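Local coordinates for pyruvate kinase (Pseudomonas aeruginosa, PDB 6QXL), which probably catalyses the last step of glycolysis, passing the phosphoryl group of phosphoenolpyruvate to ADP to give pyruvate and ATP, at residues Gly387-Pro390 with Leu391-Arg395; Cys359-Ser362 with Ile363-Ser367. All coordinates share one frame; numbering follows the deposited sequence.

Overall arrangement
Both are local contacts, each along one helix, in the C-terminal alpha/beta domain of pyruvate kinase, and their centres are about 9 Å apart. Interaction 2 comes first along the chain, in the opening turns of helix 359-373; strand 377-383 of the mixed sheet follows, and interaction 1 then forms on helix 388-394, before strand 402-406. The two helices pack against each other: I392 CG2 lies 3.5 Å from A364 CB, and F388 CE2 lies 3.5 Å from D360 OD2. Glucose-6-phosphate is bound at the start of the later helix, so the packed pair links this site, consistent with an allosteric regulator site, to a face of the earlier helix that meets a second subunit.

Interaction 1 (Gly387-Pro390 with Leu391-Arg395); sequences GFTP and LIMSR. With G6P (6-O-phosphono-alpha-D-glucopyranose), chain M.
F388 and I392, one helical turn apart, make the main apolar contact. I392 CG1 sits over one face of the F388 ring, off-centre toward the rim, in a CH-pi contact 4.2 Å from the ring centroid, and CD1 of the same isoleucine extends to F388 CZ (3.8 Å). The F388 ring is carried forward along the helix, toward I392, by a chi1 of 179°, which sets CG opposite the backbone N. A second apolar pair joins T389 CG2 to M393 CE at 3.9 Å, at the end of an extended methionine chain.

Backbone bonds start from G387, the N-cap of helix 388-394, whose O takes the N-H of L391; the next two run from I392 N to F388 O and, almost straight, from M393 N to T389 O. This helix is the crossover of a beta-alpha-beta unit between strands 377-383 and 402-406, and its N-terminus faces the phosphate of glucose-6-phosphate. T389 N donates to G6P O2P (3.1 Å, 161°), a position where the helix dipole would favour an anion. T389 OG1 lies equally near O2P but also pairs with T470.

R395 folds its guanidinium group back onto the chain: NE donates to L391 O (3.0 Å), NH2 meets S394 OG in the guanidinium plane (2.9 Å), and NH2 also forms a salt bridge with D311.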
# COMPACT_ATOMS: atom_id res chain seq x y z
N GLY A 387 -13.53 -28.09 -16.35
CA GLY A 387 -12.38 -27.17 -16.32
C GLY A 387 -12.64 -25.81 -15.68
O GLY A 387 -11.74 -25.00 -15.60
N PHE A 388 -13.85 -25.56 -15.19
CA PHE A 388 -14.17 -24.29 -14.57
C PHE A 388 -13.35 -23.98 -13.32
O PHE A 388 -12.91 -22.85 -13.12
CB PHE A 388 -15.65 -24.21 -14.22
CG PHE A 388 -16.05 -22.93 -13.56
CD1 PHE A 388 -16.24 -21.78 -14.31
CD2 PHE A 388 -16.20 -22.85 -12.18
CE1 PHE A 388 -16.62 -20.57 -13.72
CE2 PHE A 388 -16.56 -21.66 -11.56
CZ PHE A 388 -16.77 -20.52 -12.34
N THR A 389 -13.19 -24.96 -12.46
CA THR A 389 -12.43 -24.71 -11.24
C THR A 389 -10.98 -24.28 -11.52
O THR A 389 -10.55 -23.29 -10.98
CB THR A 389 -12.56 -25.89 -10.26
OG1 THR A 389 -13.93 -26.04 -9.88
CG2 THR A 389 -11.77 -25.63 -9.00
N PRO A 390 -10.25 -25.00 -12.37
CA PRO A 390 -8.87 -24.54 -12.66
C PRO A 390 -8.82 -23.27 -13.53
O PRO A 390 -7.81 -22.59 -13.52
CB PRO A 390 -8.22 -25.74 -13.35
CG PRO A 390 -9.37 -26.44 -13.99
CD PRO A 390 -10.54 -26.27 -13.05
N LEU A 391 -9.89 -22.92 -14.23
CA LEU A 391 -9.97 -21.61 -14.84
C LEU A 391 -9.83 -20.52 -13.79
O LEU A 391 -9.04 -19.59 -13.96
CB LEU A 391 -11.27 -21.45 -15.61
CG LEU A 391 -11.55 -20.05 -16.17
CD1 LEU A 391 -10.55 -19.66 -17.21
CD2 LEU A 391 -12.93 -19.98 -16.77
N ILE A 392 -10.58 -20.63 -12.70
CA ILE A 392 -10.56 -19.63 -11.64
C ILE A 392 -9.19 -19.66 -10.95
O ILE A 392 -8.57 -18.61 -10.77
CB ILE A 392 -11.65 -19.86 -10.62
CG1 ILE A 392 -13.04 -19.90 -11.28
CG2 ILE A 392 -11.62 -18.80 -9.53
CD1 ILE A 392 -13.41 -18.71 -12.11
N MET A 393 -8.68 -20.83 -10.63
CA MET A 393 -7.37 -20.90 -9.99
C MET A 393 -6.33 -20.12 -10.80
O MET A 393 -5.54 -19.37 -10.24
CB MET A 393 -6.91 -22.34 -9.81
CG MET A 393 -7.77 -23.16 -8.86
SD MET A 393 -7.09 -24.81 -8.69
CE MET A 393 -8.16 -25.48 -7.43
N SER A 394 -6.37 -20.27 -12.12
CA SER A 394 -5.32 -19.74 -12.97
C SER A 394 -5.45 -18.24 -13.26
O SER A 394 -4.56 -17.66 -13.86
CB SER A 394 -5.25 -20.54 -14.26
OG SER A 394 -6.46 -20.48 -14.97
N ARG A 395 -6.55 -17.62 -12.82
CA ARG A 395 -6.64 -16.16 -12.82
C ARG A 395 -5.74 -15.49 -11.77
O ARG A 395 -5.54 -14.31 -11.82
CB ARG A 395 -8.06 -15.67 -12.57
CG ARG A 395 -9.16 -16.20 -13.47
CD ARG A 395 -8.86 -16.08 -14.93
NE ARG A 395 -7.95 -17.14 -15.36
CZ ARG A 395 -7.27 -17.13 -16.49
NH1 ARG A 395 -7.37 -16.11 -17.34
NH2 ARG A 395 -6.45 -18.14 -16.75
C1 G6P M . -15.13 -32.49 -9.14
C2 G6P M . -16.19 -33.58 -9.20
C3 G6P M . -17.44 -32.87 -8.70
C4 G6P M . -17.52 -31.39 -9.04
C5 G6P M . -16.76 -31.26 -10.36
C6 G6P M . -16.97 -29.87 -10.94
O1 G6P M . -13.92 -33.23 -9.21
O2 G6P M . -16.31 -34.19 -10.52
O3 G6P M . -17.26 -32.96 -7.32
O4 G6P M . -18.89 -30.92 -9.05
O5 G6P M . -15.38 -31.53 -10.17
O6 G6P M . -15.89 -29.39 -11.72
P G6P M . -16.04 -27.97 -12.55
O1P G6P M . -16.53 -28.32 -13.93
O2P G6P M . -14.56 -27.75 -12.34
O3P G6P M . -17.11 -26.99 -12.01

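Interaction 2 (Cys359-Ser362 with Ile363-Ser367); sequences CDES and IALAS
L365 turns its side chain back over the preceding helical turn, onto the carbonyl of E361. Its CB lies 3.7 Å from E361 O; CG, placed anti to the carbonyl carbon by chi1 of -64°, comes closer, to 3.4 Å from the same oxygen. Of the two methyls, CD1 is 3.9 Å from E361 O and reaches E361 CG at 4.2 Å, an apolar touch between the leucine tip and the extended glutamate chain. Beyond the segments L365 packs on F356 and I396, and E361 packs on N275. The oxygen beneath the leucine is engaged at the same time by the L365 N-H, in a bond of 3.0 Å and 172° that approaches nearly end-on to the carbonyl.

Regular i to i+4 bonds continue the turn: I363 N to C359 O, A364 N to D360 O and A366 N to S362 O. Here, in the first turns of helix 359-373, A364 CB has E361 O 3.5 Å away and is also a point where helix 388-394 packs, with M393. Along another line of the helix, S362 and A366 meet F374 and T370 of a second subunit.

Several side-chain polar groups find partners on the helix or just before it. D360, whose side chain comes within about 4 Å of the bound glucose-6-phosphate, accepts the E361 N-H at OD1 and pairs with R358 through OD2; S362 OG bonds to R358 O. S367 OG donates to I363 O at 2.7 Å, and S367 N reaches that oxygen from the opposite face of its plane. The S362 and S367 hydroxyls, though buried, thus have acceptors at hand and should cost little to bury.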
# COMPACT_ATOMS: atom_id res chain seq x y z
N CYS A 359 -19.47 -20.50 -4.49
CA CYS A 359 -18.77 -21.38 -3.60
C CYS A 359 -17.54 -22.01 -4.27
O CYS A 359 -16.47 -22.12 -3.64
CB CYS A 359 -19.72 -22.48 -3.10
SG CYS A 359 -18.94 -23.91 -2.28
N ASP A 360 -17.69 -22.45 -5.51
CA ASP A 360 -16.55 -23.10 -6.20
C ASP A 360 -15.47 -22.07 -6.52
O ASP A 360 -14.27 -22.39 -6.38
CB ASP A 360 -16.98 -23.90 -7.44
CG ASP A 360 -17.91 -23.13 -8.38
OD1 ASP A 360 -18.25 -21.93 -8.10
OD2 ASP A 360 -18.29 -23.77 -9.39
N GLU A 361 -15.90 -20.85 -6.87
CA GLU A 361 -14.98 -19.71 -6.97
C GLU A 361 -14.16 -19.59 -5.67
O GLU A 361 -12.94 -19.47 -5.72
CB GLU A 361 -15.74 -18.41 -7.25
CG GLU A 361 -14.91 -17.26 -7.83
CD GLU A 361 -15.65 -15.98 -8.04
OE1 GLU A 361 -16.89 -16.05 -8.27
OE2 GLU A 361 -14.98 -14.92 -8.04
N SER A 362 -14.84 -19.68 -4.53
CA SER A 362 -14.17 -19.52 -3.23
C SER A 362 -13.11 -20.56 -2.94
O SER A 362 -12.05 -20.22 -2.40
CB SER A 362 -15.19 -19.50 -2.09
OG SER A 362 -15.87 -18.26 -2.11
N ILE A 363 -13.37 -21.80 -3.30
CA ILE A 363 -12.40 -22.86 -3.07
C ILE A 363 -11.19 -22.67 -3.98
O ILE A 363 -10.05 -22.91 -3.56
CB ILE A 363 -13.01 -24.27 -3.31
CG1 ILE A 363 -14.16 -24.54 -2.34
CG2 ILE A 363 -11.94 -25.35 -3.15
CD1 ILE A 363 -13.71 -24.83 -0.92
N ALA A 364 -11.44 -22.26 -5.21
CA ALA A 364 -10.32 -21.98 -6.12
C ALA A 364 -9.43 -20.88 -5.55
O ALA A 364 -8.21 -21.07 -5.39
CB ALA A 364 -10.82 -21.59 -7.49
N LEU A 365 -10.05 -19.77 -5.17
CA LEU A 365 -9.27 -18.65 -4.63
C LEU A 365 -8.56 -19.04 -3.35
O LEU A 365 -7.39 -18.69 -3.16
CB LEU A 365 -10.15 -17.44 -4.42
CG LEU A 365 -10.70 -16.92 -5.76
CD1 LEU A 365 -11.67 -15.78 -5.60
CD2 LEU A 365 -9.56 -16.51 -6.71
N ALA A 366 -9.24 -19.81 -2.50
CA ALA A 366 -8.65 -20.22 -1.23
C ALA A 366 -7.44 -21.11 -1.44
O ALA A 366 -6.49 -21.07 -0.65
CB ALA A 366 -9.69 -20.91 -0.38
N SER A 367 -7.46 -21.91 -2.50
CA SER A 367 -6.34 -22.79 -2.81
C SER A 367 -5.15 -22.01 -3.30
O SER A 367 -4.01 -22.30 -2.91
CB SER A 367 -6.74 -23.83 -3.87
OG SER A 367 -7.88 -24.55 -3.48